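Local coordinates for lysine/ornithine decarboxylase (Vibrio vulnificus, PDB 2PLJ), which decarboxylates lysine and ornithine to cadaverine and putrescine with the help of a pyridoxal phosphate cofactor bound in a beta/alpha barrel, at residues Q67-L72 with E100-D105; E167-L172 with R207-S212; S217-P222 with D268-P273; F256-T261 with G382-A387; W317-D322 with V353-T358. One frame throughout, in Å; residues are numbered along the deposited sequence.

Interaction 1: residues Q67-L72 with E100-D105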
# COMPACT_ATOMS: atom_id res chain seq x y z
N GLN A 67 -7.25 5.57 27.36
CA GLN A 67 -6.76 6.92 27.71
C GLN A 67 -7.16 7.97 26.68
O GLN A 67 -7.62 9.08 27.03
CB GLN A 67 -5.24 6.91 27.79
CG GLN A 67 -4.74 6.29 29.09
CD GLN A 67 -3.27 5.93 29.02
OE1 GLN A 67 -2.48 6.62 28.35
NE2 GLN A 67 -2.89 4.87 29.73
N GLN A 68 -6.93 7.64 25.41
CA GLN A 68 -7.23 8.57 24.33
C GLN A 68 -8.75 8.85 24.24
O GLN A 68 -9.17 10.02 24.16
CB GLN A 68 -6.65 8.06 23.00
CG GLN A 68 -5.15 8.04 22.96
CD GLN A 68 -4.56 9.42 23.20
OE1 GLN A 68 -4.02 9.69 24.29
NE2 GLN A 68 -4.68 10.30 22.23
N TYR A 69 -9.55 7.79 24.28
CA TYR A 69 -11.01 7.95 24.26
C TYR A 69 -11.46 8.86 25.42
O TYR A 69 -12.23 9.81 25.22
CB TYR A 69 -11.72 6.60 24.38
CG TYR A 69 -13.22 6.74 24.38
CD1 TYR A 69 -13.92 6.87 23.18
CD2 TYR A 69 -13.94 6.72 25.58
CE1 TYR A 69 -15.33 7.02 23.18
CE2 TYR A 69 -15.35 6.86 25.58
CZ TYR A 69 -16.02 7.00 24.38
OH TYR A 69 -17.40 7.14 24.38
N ARG A 70 -10.97 8.57 26.61
CA ARG A 70 -11.35 9.34 27.81
C ARG A 70 -10.93 10.80 27.71
O ARG A 70 -11.69 11.68 28.08
CB ARG A 70 -10.77 8.68 29.05
CG ARG A 70 -11.40 7.31 29.28
CD ARG A 70 -10.74 6.61 30.50
NE ARG A 70 -11.22 5.24 30.65
CZ ARG A 70 -10.76 4.36 31.54
NH1 ARG A 70 -9.80 4.71 32.40
NH2 ARG A 70 -11.28 3.14 31.60
N ALA A 71 -9.73 11.04 27.17
CA ALA A 71 -9.21 12.40 27.00
C ALA A 71 -10.09 13.19 26.03
O ALA A 71 -10.42 14.36 26.28
CB ALA A 71 -7.77 12.39 26.54
N LEU A 72 -10.50 12.55 24.92
CA LEU A 72 -11.36 13.23 23.94
C LEU A 72 -12.77 13.51 24.51
O LEU A 72 -13.31 14.61 24.31
CB LEU A 72 -11.44 12.45 22.63
CG LEU A 72 -12.16 13.19 21.49
CD1 LEU A 72 -11.55 14.55 21.18
CD2 LEU A 72 -12.13 12.32 20.25
N GLU A 100 -15.91 0.55 26.79
CA GLU A 100 -15.69 1.87 27.32
C GLU A 100 -16.92 2.80 27.14
O GLU A 100 -17.06 3.83 27.81
CB GLU A 100 -14.38 2.41 26.70
CG GLU A 100 -13.81 3.66 27.30
CD GLU A 100 -13.37 3.57 28.77
OE1 GLU A 100 -13.05 2.49 29.34
OE2 GLU A 100 -13.39 4.66 29.37
N GLY A 101 -17.83 2.43 26.24
CA GLY A 101 -19.06 3.19 25.98
C GLY A 101 -19.07 3.92 24.63
O GLY A 101 -20.00 4.71 24.35
N ALA A 102 -18.08 3.64 23.79
CA ALA A 102 -17.95 4.31 22.50
C ALA A 102 -19.03 3.89 21.53
O ALA A 102 -19.61 2.81 21.67
CB ALA A 102 -16.58 4.02 21.86
N SER A 103 -19.27 4.75 20.53
CA SER A 103 -20.04 4.36 19.35
C SER A 103 -19.03 4.19 18.18
O SER A 103 -17.79 4.29 18.40
CB SER A 103 -21.10 5.43 19.04
OG SER A 103 -22.04 5.51 20.11
N PHE A 104 -19.53 3.93 16.97
CA PHE A 104 -18.65 3.54 15.83
C PHE A 104 -19.10 4.18 14.54
O PHE A 104 -20.30 4.41 14.32
CB PHE A 104 -18.61 2.01 15.72
CG PHE A 104 -18.03 1.37 16.94
CD1 PHE A 104 -16.64 1.31 17.13
CD2 PHE A 104 -18.87 0.96 17.98
CE1 PHE A 104 -16.09 0.75 18.31
CE2 PHE A 104 -18.34 0.42 19.17
CZ PHE A 104 -16.94 0.32 19.32
N ASP A 105 -18.11 4.44 13.71
CA ASP A 105 -18.27 5.03 12.40
C ASP A 105 -17.73 4.01 11.40
O ASP A 105 -16.55 3.63 11.46
CB ASP A 105 -17.47 6.32 12.34
CG ASP A 105 -17.36 6.87 10.93
OD1 ASP A 105 -18.31 6.61 10.14
OD2 ASP A 105 -16.37 7.59 10.64
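Tyr69 and Arg70, neighbours on helix 62-75, take hold of Glu100 and the turn behind it from two directions. The Tyr69 ring and the Glu100 side chain run past each other in opposite senses, with ring and carboxylate planes 77° apart, and Glu100 CG approaches Tyr69 CD2 to 3.5 Å. Because Tyr69 has its CG anti to the backbone N (chi1 179°), the ring reaches out to the turn 101-102: Tyr69 CE1 packs on Ala102 CB at 3.5 Å, and Tyr69 OH comes to 3.4 Å from Ala102 CA. Leu81 and Leu97 also touch this buried ring.

Arg70 crosses Glu100 at about a right angle. Its chain is extended as far as NE, whereas Glu100 bends at chi2 (63°), which turns the carboxylate toward the guanidinium. The grip is side-on and bidentate: Arg70 NE binds Glu100 OE2 at 2.6 Å, from above the carboxylate plane, while Arg70 NH2 binds Glu100 OE1 at 2.9 Å on its syn side. Two bonds to separate oxygens limit rotation of both groups in this salt bridge on the more exposed side of the contact.

Gly101, with positive phi, ends helix 91-100 in a Schellman motif leading straight into barrel strand 103-106, whose Asp105 touches the bound ligand. Helix 62-75 packing on the next helix-to-strand turn reflects the alternation of a beta/alpha barrel, this family's pyridoxal-binding fold.

Interaction 2: residues E167-L172 with R207-S212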
# COMPACT_ATOMS: atom_id res chain seq x y z
N GLU A 167 -32.28 7.12 7.93
CA GLU A 167 -32.22 8.57 8.12
C GLU A 167 -30.83 9.03 7.67
O GLU A 167 -29.85 8.33 7.88
CB GLU A 167 -32.50 8.99 9.57
CG GLU A 167 -31.63 8.30 10.61
CD GLU A 167 -31.96 8.69 12.06
OE1 GLU A 167 -32.90 9.48 12.27
OE2 GLU A 167 -31.28 8.19 12.97
N LEU A 168 -30.77 10.18 7.01
CA LEU A 168 -29.54 10.58 6.32
C LEU A 168 -28.88 11.82 6.95
O LEU A 168 -29.56 12.77 7.37
CB LEU A 168 -29.88 10.90 4.85
CG LEU A 168 -30.57 9.79 4.05
CD1 LEU A 168 -30.82 10.27 2.65
CD2 LEU A 168 -29.69 8.52 4.07
N LEU A 169 -27.55 11.80 6.96
CA LEU A 169 -26.75 13.00 7.25
C LEU A 169 -26.32 13.58 5.91
O LEU A 169 -25.82 12.84 5.04
CB LEU A 169 -25.51 12.65 8.09
CG LEU A 169 -25.79 12.17 9.52
CD1 LEU A 169 -24.52 11.51 10.13
CD2 LEU A 169 -26.30 13.32 10.39
N VAL A 170 -26.48 14.89 5.75
CA VAL A 170 -26.05 15.56 4.52
C VAL A 170 -24.69 16.17 4.78
O VAL A 170 -24.54 16.97 5.69
CB VAL A 170 -27.04 16.68 4.06
CG1 VAL A 170 -26.54 17.28 2.76
CG2 VAL A 170 -28.45 16.09 3.89
N ARG A 171 -23.68 15.74 4.01
CA ARG A 171 -22.31 16.13 4.27
C ARG A 171 -22.00 17.38 3.45
O ARG A 171 -22.19 17.39 2.23
CB ARG A 171 -21.33 15.01 3.89
CG ARG A 171 -19.87 15.46 4.08
CD ARG A 171 -18.94 14.27 4.04
NE ARG A 171 -17.55 14.69 3.99
CZ ARG A 171 -16.50 13.86 3.94
NH1 ARG A 171 -16.66 12.53 4.02
NH2 ARG A 171 -15.26 14.36 3.82
N LEU A 172 -21.53 18.41 4.15
CA LEU A 172 -21.11 19.68 3.52
C LEU A 172 -19.60 19.75 3.42
O LEU A 172 -18.88 19.17 4.24
CB LEU A 172 -21.63 20.88 4.33
CG LEU A 172 -23.10 21.27 4.17
CD1 LEU A 172 -24.00 20.21 4.77
CD2 LEU A 172 -23.43 22.63 4.77
N ARG A 207 -36.14 10.73 5.25
CA ARG A 207 -35.82 11.45 6.48
C ARG A 207 -34.38 11.96 6.47
O ARG A 207 -33.44 11.21 6.16
CB ARG A 207 -36.02 10.53 7.69
CG ARG A 207 -35.51 11.13 9.02
CD ARG A 207 -35.94 10.32 10.26
NE ARG A 207 -35.14 10.70 11.42
CZ ARG A 207 -35.36 11.79 12.16
NH1 ARG A 207 -36.38 12.60 11.87
NH2 ARG A 207 -34.57 12.07 13.19
N ILE A 208 -34.22 13.23 6.84
CA ILE A 208 -32.89 13.80 7.05
C ILE A 208 -32.64 13.90 8.56
O ILE A 208 -33.38 14.61 9.28
CB ILE A 208 -32.74 15.20 6.38
CG1 ILE A 208 -32.98 15.13 4.85
CG2 ILE A 208 -31.37 15.81 6.72
CD1 ILE A 208 -32.11 14.12 4.09
N LYS A 209 -31.62 13.18 9.03
CA LYS A 209 -31.18 13.19 10.43
C LYS A 209 -30.47 14.51 10.75
O LYS A 209 -30.67 15.08 11.81
CB LYS A 209 -30.21 12.03 10.69
CG LYS A 209 -29.86 11.87 12.16
CD LYS A 209 -28.95 10.67 12.40
CE LYS A 209 -28.65 10.50 13.89
NZ LYS A 209 -29.86 9.96 14.61
N GLY A 210 -29.68 15.03 9.81
CA GLY A 210 -28.96 16.27 10.08
C GLY A 210 -27.85 16.50 9.09
O GLY A 210 -27.94 16.06 7.93
N LEU A 211 -26.80 17.18 9.55
CA LEU A 211 -25.66 17.58 8.72
C LEU A 211 -24.36 16.98 9.25
O LEU A 211 -24.24 16.67 10.44
CB LEU A 211 -25.51 19.11 8.69
CG LEU A 211 -26.73 19.94 8.30
CD1 LEU A 211 -26.38 21.45 8.32
CD2 LEU A 211 -27.22 19.54 6.93
N SER A 212 -23.38 16.83 8.36
CA SER A 212 -22.06 16.38 8.78
C SER A 212 -20.99 17.09 7.98
O SER A 212 -21.27 17.65 6.91
CB SER A 212 -21.91 14.86 8.61
OG SER A 212 -21.77 14.52 7.24
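Val170 and Leu168 meet Ile208 and Leu211 on the face of the sheet that helix 191-203 covers. Val170 CG2 lies 4.1 Å from Ile208 CG2, and Val170 CB also packs on Leu211 CD2. Leu172 extends this apolar row, its CD1 3.9 Å from Leu211 CD2, and Ile208 CD1 rests against Leu168 CB.

The backbones run parallel, as neighbouring strands of the beta/alpha barrel do, joined through helix 191-203 in a beta-alpha-beta crossover. Val170 N bonds Gly210 O at 2.9 Å, and Ser212 N and Leu172 N continue the pairing to Val170 O and Ser212 O. Between Leu168 and Leu169 the register slips by one residue in a beta bulge: Leu168 O accepts from Lys209 N and, weakly, from Gly210 N. On the other face lie Leu169 and Ser212, with Arg171, which touches the bound ligand.

At the outer end Glu167 and Arg207 run alongside one another. Arg207 NE reaches the anti lone pair of Glu167 OE1 at 2.7 Å, in the guanidinium plane, with a weak second bond from Arg207 NH2. Lys209 bends at chi4 (74°), bringing NZ above the carboxylate plane, 2.8 Å from Glu167 OE2.

Interaction 3: residues S217-P222 with D268-P273. With P3T ((4-{[(4-aminobutyl)amino]methyl}-5-hydroxy-6-methylpyridin-3-yl)methyl dihydrogen phosphate), chain D.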
# COMPACT_ATOMS: atom_id res chain seq x y z
N SER A 217 -7.90 15.14 7.91
CA SER A 217 -7.17 14.41 8.95
C SER A 217 -5.95 15.22 9.46
O SER A 217 -5.35 16.02 8.70
CB SER A 217 -6.78 13.00 8.44
OG SER A 217 -6.37 12.15 9.51
N GLN A 218 -5.61 15.02 10.75
CA GLN A 218 -4.49 15.73 11.42
C GLN A 218 -4.65 17.25 11.21
O GLN A 218 -3.76 17.91 10.70
CB GLN A 218 -3.13 15.20 10.95
CG GLN A 218 -1.90 15.70 11.72
CD GLN A 218 -1.77 15.15 13.16
OE1 GLN A 218 -2.60 14.36 13.65
NE2 GLN A 218 -0.69 15.55 13.82
N THR A 219 -5.84 17.74 11.54
CA THR A 219 -6.12 19.18 11.46
C THR A 219 -5.54 19.82 12.71
O THR A 219 -5.92 19.45 13.82
CB THR A 219 -7.64 19.43 11.39
OG1 THR A 219 -8.11 19.05 10.10
CG2 THR A 219 -7.95 20.92 11.62
N THR A 220 -4.67 20.81 12.52
CA THR A 220 -3.96 21.42 13.65
C THR A 220 -4.58 22.75 14.09
O THR A 220 -4.27 23.26 15.17
CB THR A 220 -2.47 21.57 13.36
OG1 THR A 220 -2.29 22.30 12.13
CG2 THR A 220 -1.79 20.17 13.29
N ASN A 221 -5.43 23.30 13.23
CA ASN A 221 -6.15 24.56 13.49
C ASN A 221 -7.63 24.30 13.78
O ASN A 221 -8.39 23.98 12.86
CB ASN A 221 -6.02 25.53 12.31
CG ASN A 221 -6.65 26.89 12.59
OD1 ASN A 221 -7.30 27.09 13.62
ND2 ASN A 221 -6.43 27.85 11.68
N PRO A 222 -8.05 24.46 15.05
CA PRO A 222 -9.44 24.20 15.36
C PRO A 222 -10.44 25.18 14.74
O PRO A 222 -11.64 24.90 14.74
CB PRO A 222 -9.48 24.27 16.89
CG PRO A 222 -8.36 25.18 17.25
CD PRO A 222 -7.28 24.88 16.24
N ASP A 268 -7.71 19.39 25.05
CA ASP A 268 -8.65 20.33 25.74
C ASP A 268 -8.65 21.71 25.10
O ASP A 268 -9.72 22.28 24.84
CB ASP A 268 -8.39 20.51 27.23
CG ASP A 268 -8.50 19.24 28.01
OD1 ASP A 268 -9.23 18.34 27.55
OD2 ASP A 268 -7.86 19.16 29.08
N GLN A 269 -7.45 22.23 24.87
CA GLN A 269 -7.27 23.55 24.27
C GLN A 269 -7.78 23.57 22.83
O GLN A 269 -8.44 24.54 22.42
CB GLN A 269 -5.81 23.98 24.32
CG GLN A 269 -5.32 24.28 25.71
CD GLN A 269 -3.81 24.35 25.76
OE1 GLN A 269 -3.16 24.78 24.79
NE2 GLN A 269 -3.24 23.92 26.87
N PHE A 270 -7.47 22.49 22.11
CA PHE A 270 -7.96 22.30 20.74
C PHE A 270 -9.47 22.38 20.68
O PHE A 270 -10.00 23.09 19.83
CB PHE A 270 -7.49 20.96 20.18
CG PHE A 270 -7.72 20.82 18.71
CD1 PHE A 270 -6.74 21.23 17.79
CD2 PHE A 270 -8.90 20.23 18.24
CE1 PHE A 270 -6.92 21.07 16.43
CE2 PHE A 270 -9.11 20.04 16.88
CZ PHE A 270 -8.12 20.44 15.96
N CYS A 271 -10.15 21.70 21.60
CA CYS A 271 -11.62 21.59 21.54
C CYS A 271 -12.38 22.77 22.15
O CYS A 271 -13.58 22.88 21.93
CB CYS A 271 -12.08 20.27 22.16
SG CYS A 271 -11.52 18.84 21.17
N ALA A 272 -11.69 23.57 22.96
CA ALA A 272 -12.28 24.77 23.60
C ALA A 272 -13.12 25.63 22.62
O ALA A 272 -14.32 25.85 22.87
CB ALA A 272 -11.18 25.60 24.32
N PRO A 273 -12.51 26.11 21.49
CA PRO A 273 -13.31 26.92 20.53
C PRO A 273 -14.40 26.12 19.84
O PRO A 273 -15.42 26.69 19.46
CB PRO A 273 -12.27 27.41 19.50
CG PRO A 273 -11.04 26.65 19.73
CD PRO A 273 -11.10 26.00 21.09
OAE P3T D . -9.93 11.31 13.09
PAU P3T D . -9.25 11.00 11.69
OAF P3T D . -8.56 9.55 11.71
OAC P3T D . -8.29 12.07 11.19
OAP P3T D . -10.36 10.84 10.53
CAM P3T D . -11.38 9.76 10.68
CAS P3T D . -12.42 10.02 9.58
CAH P3T D . -13.68 10.41 10.07
NAO P3T D . -14.66 10.68 9.22
CAQ P3T D . -14.50 10.64 7.90
CAA P3T D . -15.69 11.01 6.99
CAR P3T D . -13.26 10.30 7.34
OAD P3T D . -13.13 10.25 6.01
CAT P3T D . -12.17 9.99 8.20
CAG P3T D . -10.93 9.58 7.63
NAN P3T D . -10.61 9.94 6.40
CAL P3T D . -9.36 9.57 5.65
CAK P3T D . -8.08 9.77 6.47
CAJ P3T D . -6.91 9.25 5.58
CAI P3T D . -5.57 9.40 6.30
NAB P3T D . -4.42 9.11 5.39
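Pro222 lies over one face of the Phe270 ring in a CH-pi contact: Pro222 CB stands 4.0 Å above the ring centroid and only 4° from the ring normal. Phe270 carries its CG anti to the backbone N (chi1 -169°), which sends the ring out from helix 267-278 to reach the loop. The same Pro222 CB comes to 3.2 Å from Phe270 O, so the proline sits against both the ring and the backbone of this residue.

Further apolar contacts continue along the helix. Pro222 CD packs on Phe270 CE1, and Pro222 CG meets Pro273 CG at 3.9 Å, one helical turn beyond Phe270, where the helix is kinked at the proline nitrogen.

Loop carbonyls meet the far end of the ring. Thr219 O approaches Phe270 CZ obliquely at 3.2 Å; it is buried here without a polar partner in the model. Thr220 O arrives at the ring edge, close to its plane, 3.7 Å from Phe270 CE1.

The hydrogen bonds belong to the loop. Asn221 OD1 caps Asn223 N at the start of helix 223-241, and Thr219 OG1 bonds Gly216 O. Ser217 OG donates to the phosphate oxygen OAC of P3T at 2.6 Å and is also bonded to Arg293 NH2. The arrangement thus runs from a helix on the outside of the beta/alpha barrel to its ligand site, consistent with a phosphate-binding site in which the backbone amides of Gly255, Gly292 and Arg293 also hold the ligand.

Interaction 4: residues F256-T261 with G382-A387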
# COMPACT_ATOMS: atom_id res chain seq x y z
N PHE A 256 -9.02 15.20 14.65
CA PHE A 256 -8.34 15.67 15.85
C PHE A 256 -6.92 15.16 15.78
O PHE A 256 -6.69 13.99 15.43
CB PHE A 256 -9.06 15.13 17.10
CG PHE A 256 -10.54 15.38 17.06
CD1 PHE A 256 -11.06 16.66 17.30
CD2 PHE A 256 -11.42 14.36 16.65
CE1 PHE A 256 -12.44 16.89 17.22
CE2 PHE A 256 -12.80 14.59 16.57
CZ PHE A 256 -13.31 15.87 16.85
N PRO A 257 -5.96 16.05 16.05
CA PRO A 257 -4.55 15.73 15.82
C PRO A 257 -3.83 15.09 17.01
O PRO A 257 -4.23 15.26 18.17
CB PRO A 257 -3.95 17.12 15.51
CG PRO A 257 -4.70 18.03 16.48
CD PRO A 257 -6.15 17.46 16.46
N VAL A 258 -2.75 14.38 16.70
CA VAL A 258 -1.88 13.81 17.74
C VAL A 258 -0.43 14.19 17.47
O VAL A 258 -0.08 14.62 16.36
CB VAL A 258 -2.00 12.27 17.81
CG1 VAL A 258 -3.42 11.86 18.06
CG2 VAL A 258 -1.46 11.63 16.55
N ASN A 259 0.41 14.03 18.48
CA ASN A 259 1.83 14.34 18.33
C ASN A 259 2.53 13.26 17.56
O ASN A 259 2.45 12.09 17.93
CB ASN A 259 2.49 14.47 19.70
CG ASN A 259 1.94 15.63 20.49
OD1 ASN A 259 1.43 15.47 21.59
ND2 ASN A 259 1.99 16.79 19.91
N TYR A 260 3.22 13.67 16.50
CA TYR A 260 4.21 12.79 15.84
C TYR A 260 5.59 13.31 16.20
O TYR A 260 6.06 13.06 17.30
CB TYR A 260 3.98 12.70 14.33
CG TYR A 260 2.76 11.88 14.02
CD1 TYR A 260 2.84 10.47 13.96
CD2 TYR A 260 1.51 12.49 13.87
CE1 TYR A 260 1.70 9.69 13.70
CE2 TYR A 260 0.37 11.73 13.62
CZ TYR A 260 0.46 10.33 13.55
OH TYR A 260 -0.72 9.61 13.30
N THR A 261 6.23 14.04 15.30
CA THR A 261 7.55 14.60 15.65
C THR A 261 7.47 16.08 16.01
O THR A 261 8.47 16.68 16.37
CB THR A 261 8.60 14.40 14.53
OG1 THR A 261 8.19 15.12 13.36
CG2 THR A 261 8.75 12.89 14.21
N GLY A 382 9.33 2.31 16.32
CA GLY A 382 8.57 3.47 15.84
C GLY A 382 7.44 3.80 16.81
O GLY A 382 6.77 2.89 17.33
N ARG A 383 7.23 5.09 17.08
CA ARG A 383 6.15 5.51 17.98
C ARG A 383 4.98 6.12 17.20
O ARG A 383 5.17 6.61 16.07
CB ARG A 383 6.59 6.55 19.02
CG ARG A 383 8.02 6.43 19.58
CD ARG A 383 8.23 5.19 20.40
NE ARG A 383 7.43 5.12 21.63
CZ ARG A 383 7.84 5.52 22.84
NH1 ARG A 383 9.03 6.09 23.01
NH2 ARG A 383 7.02 5.38 23.88
N THR A 384 3.82 6.17 17.86
CA THR A 384 2.61 6.75 17.26
C THR A 384 2.31 5.99 15.94
O THR A 384 1.95 6.58 14.91
CB THR A 384 2.74 8.29 16.99
OG1 THR A 384 3.60 8.89 17.98
CG2 THR A 384 1.36 8.95 17.00
N MET A 385 2.44 4.67 16.02
CA MET A 385 2.29 3.79 14.85
C MET A 385 0.90 3.14 14.69
O MET A 385 0.75 2.13 13.99
CB MET A 385 3.41 2.73 14.83
CG MET A 385 4.80 3.30 14.53
SD MET A 385 4.89 3.83 12.80
CE MET A 385 4.92 2.25 11.96
N GLY A 386 -0.12 3.74 15.32
CA GLY A 386 -1.42 3.07 15.39
C GLY A 386 -2.35 3.33 14.21
O GLY A 386 -3.20 2.48 13.89
N ALA A 387 -2.25 4.51 13.61
CA ALA A 387 -3.27 4.97 12.67
C ALA A 387 -2.71 5.04 11.25
O ALA A 387 -1.65 5.64 11.05
CB ALA A 387 -3.82 6.36 13.09
O HOH W 1 5.16 10.85 18.97
O HOH W 2 -0.32 6.84 13.32
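Val258 and Thr384 pass in opposite senses, Val258 CG2 lying 3.9 Å from Thr384 CG2. The two loops belong to the two parts of the fold: segment 256-261 follows strand 249-251 of the beta/alpha barrel, and segment 382-387 follows strand 379-382 of the beta-barrel domain. Val258 also packs on Phe294, and its carbonyl accepts a hydrogen bond from Gln218 NE2.

At the next residue, Asn259, the backbone carbonyl takes part. Asn259 O accepts from water 1 at 3.2 Å, and the same water donates to Tyr260 O and is bonded to Thr384 OG1 at 2.7 Å, linking both loops.

Over one face of the Tyr260 ring lies Thr384 CG2, 3.4 Å from Tyr260 CE1. Thr384 itself has positive phi (57°) and a chi1 (-32°) off a staggered position, with the methyl laid over the ring and OG1 turned to water 1. Thr384 O also comes near the ring, 3.3 Å from Tyr260 CE1.

The phenol end is held by polar partners, Arg293 NH1 and water 2, which lies at the ring edge in its plane. Arg293 binds the ligand through its backbone N, so Tyr260 stands in the second shell of that site. Water 2 is bonded to Tyr260 OH at 2.8 Å, lies within bonding distance of Thr384 O and accepts from Ala387 N at 3.0 Å.

Interaction 5: residues W317-D322 with V353-T358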
# COMPACT_ATOMS: atom_id res chain seq x y z
N TRP A 317 23.80 1.85 5.62
CA TRP A 317 22.41 1.43 5.33
C TRP A 317 22.04 0.20 6.17
O TRP A 317 22.75 -0.81 6.12
CB TRP A 317 22.27 1.07 3.85
CG TRP A 317 22.20 2.24 2.93
CD1 TRP A 317 23.16 3.21 2.73
CD2 TRP A 317 21.10 2.58 2.08
NE1 TRP A 317 22.73 4.13 1.79
CE2 TRP A 317 21.46 3.77 1.39
CE3 TRP A 317 19.85 2.01 1.85
CZ2 TRP A 317 20.60 4.38 0.45
CZ3 TRP A 317 18.99 2.62 0.92
CH2 TRP A 317 19.37 3.80 0.25
N TYR A 318 20.96 0.31 6.93
CA TYR A 318 20.33 -0.84 7.59
C TYR A 318 19.07 -1.26 6.82
O TYR A 318 18.23 -0.41 6.51
CB TYR A 318 19.96 -0.50 9.04
CG TYR A 318 21.15 -0.09 9.88
CD1 TYR A 318 22.14 -1.02 10.21
CD2 TYR A 318 21.31 1.24 10.31
CE1 TYR A 318 23.25 -0.67 10.98
CE2 TYR A 318 22.43 1.62 11.09
CZ TYR A 318 23.39 0.65 11.42
OH TYR A 318 24.50 0.99 12.16
N TYR A 319 18.94 -2.55 6.56
CA TYR A 319 17.82 -3.08 5.79
C TYR A 319 16.94 -3.79 6.81
O TYR A 319 17.33 -4.82 7.36
CB TYR A 319 18.30 -4.03 4.71
CG TYR A 319 19.27 -3.38 3.75
CD1 TYR A 319 18.83 -2.78 2.57
CD2 TYR A 319 20.65 -3.33 4.03
CE1 TYR A 319 19.72 -2.16 1.68
CE2 TYR A 319 21.54 -2.71 3.17
CZ TYR A 319 21.09 -2.12 2.00
OH TYR A 319 22.02 -1.54 1.17
N LEU A 320 15.77 -3.21 7.07
CA LEU A 320 14.86 -3.73 8.11
C LEU A 320 13.86 -4.73 7.56
O LEU A 320 13.66 -4.80 6.34
CB LEU A 320 14.11 -2.56 8.79
CG LEU A 320 14.98 -1.39 9.29
CD1 LEU A 320 14.13 -0.33 9.95
CD2 LEU A 320 16.08 -1.85 10.26
N ASP A 321 13.19 -5.45 8.47
CA ASP A 321 12.13 -6.40 8.09
C ASP A 321 10.72 -5.77 8.01
O ASP A 321 9.71 -6.48 7.90
CB ASP A 321 12.13 -7.64 9.01
CG ASP A 321 12.09 -7.30 10.49
OD1 ASP A 321 11.79 -6.14 10.82
OD2 ASP A 321 12.38 -8.20 11.33
N ASP A 322 10.66 -4.44 8.07
CA ASP A 322 9.38 -3.71 7.88
C ASP A 322 9.73 -2.41 7.13
O ASP A 322 10.86 -1.91 7.21
CB ASP A 322 8.74 -3.40 9.23
CG ASP A 322 7.19 -3.26 9.16
OD1 ASP A 322 6.60 -3.27 8.02
OD2 ASP A 322 6.58 -3.21 10.24
N VAL A 353 21.02 5.20 7.09
CA VAL A 353 19.79 5.12 6.30
C VAL A 353 19.04 3.89 6.78
O VAL A 353 19.62 2.81 6.95
CB VAL A 353 20.11 4.96 4.79
CG1 VAL A 353 18.84 4.80 3.98
CG2 VAL A 353 20.96 6.12 4.27
N LEU A 354 17.74 4.06 7.00
CA LEU A 354 16.87 2.94 7.35
C LEU A 354 16.03 2.60 6.14
O LEU A 354 15.17 3.40 5.71
CB LEU A 354 15.97 3.29 8.55
CG LEU A 354 16.68 3.51 9.90
CD1 LEU A 354 15.66 3.96 10.94
CD2 LEU A 354 17.43 2.22 10.38
N SER A 355 16.29 1.39 5.60
CA SER A 355 15.63 0.88 4.41
C SER A 355 14.62 -0.20 4.81
O SER A 355 14.83 -0.91 5.79
CB SER A 355 16.69 0.21 3.49
OG SER A 355 16.03 -0.56 2.50
N GLY A 356 13.54 -0.36 4.03
CA GLY A 356 12.63 -1.48 4.26
C GLY A 356 13.15 -2.78 3.63
O GLY A 356 14.27 -2.81 3.03
N PRO A 357 12.37 -3.85 3.75
CA PRO A 357 12.82 -5.18 3.29
C PRO A 357 12.68 -5.45 1.79
O PRO A 357 13.33 -6.36 1.27
CB PRO A 357 11.92 -6.14 4.07
CG PRO A 357 10.63 -5.37 4.22
CD PRO A 357 11.05 -3.93 4.42
N THR A 358 11.83 -4.70 1.09
CA THR A 358 11.62 -5.01 -0.33
C THR A 358 12.75 -4.62 -1.26
O THR A 358 13.62 -3.83 -0.89
CB THR A 358 10.32 -4.41 -0.90
OG1 THR A 358 10.48 -3.00 -1.07
CG2 THR A 358 9.14 -4.74 -0.01
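Trp317 has its CG anti to the carbonyl carbon (chi1 -76°), and Val353 has CG1 anti to its backbone N (chi1 177°); with these torsions the valine and the indole extend in the same direction, and the valine covers one face of the indole. Val353 CG1 stands 3.5 Å from the centroid of the six-membered ring, 7° off its normal, in a CH-pi contact, while Val353 CG2 lies 3.6 Å from Trp317 NE1.

The strands are parallel neighbours in the mixed sheet of the beta-barrel domain. Tyr318 N binds Val353 O, Ser355 N binds Tyr318 O, and Leu320 N binds Ser355 O, each at 2.8 Å and nearly straight. On the face opposite Trp317, Leu354 CD2 touches Tyr318 CB and, more loosely, Leu320 CD1.

Tyr319 shares the Trp317 face with Ser355. Its OH is bonded to Lys186 O of the second subunit, and its ring meets Phe187 of that subunit nearly parallel, placing this face at the dimer interface. Beyond the strands Pro357 has no N-H to continue the pairing; instead Pro357 CB packs 3.2 Å from Leu320 O, and Pro357 CD lies 3.4 Å from Asp322 C.

In the fold
From the N terminus, interaction 1 closes the first loop, joining helix 62-75 to the end of helix 91-100 and the turn into strand 103-106. Interaction 2 follows separately, pairing strands 167-171 and 207-212 of the same parallel sheet. Interaction 3 joins the loop after strand 207-212 to helix 267-278; it crosses interaction 4, their segments alternating, and touches it where Gln218 meets Pro257 and Val258. Leu72 of interaction 1 packs on both, through Cys271 and Phe256. Interaction 4 spans the longest loop, 120 residues, and ties the barrel to the beta-barrel domain. Interaction 5 forms within that loop, pairing strands 315-320 and 349-355 about 46 Å, centre to centre, from interaction 2.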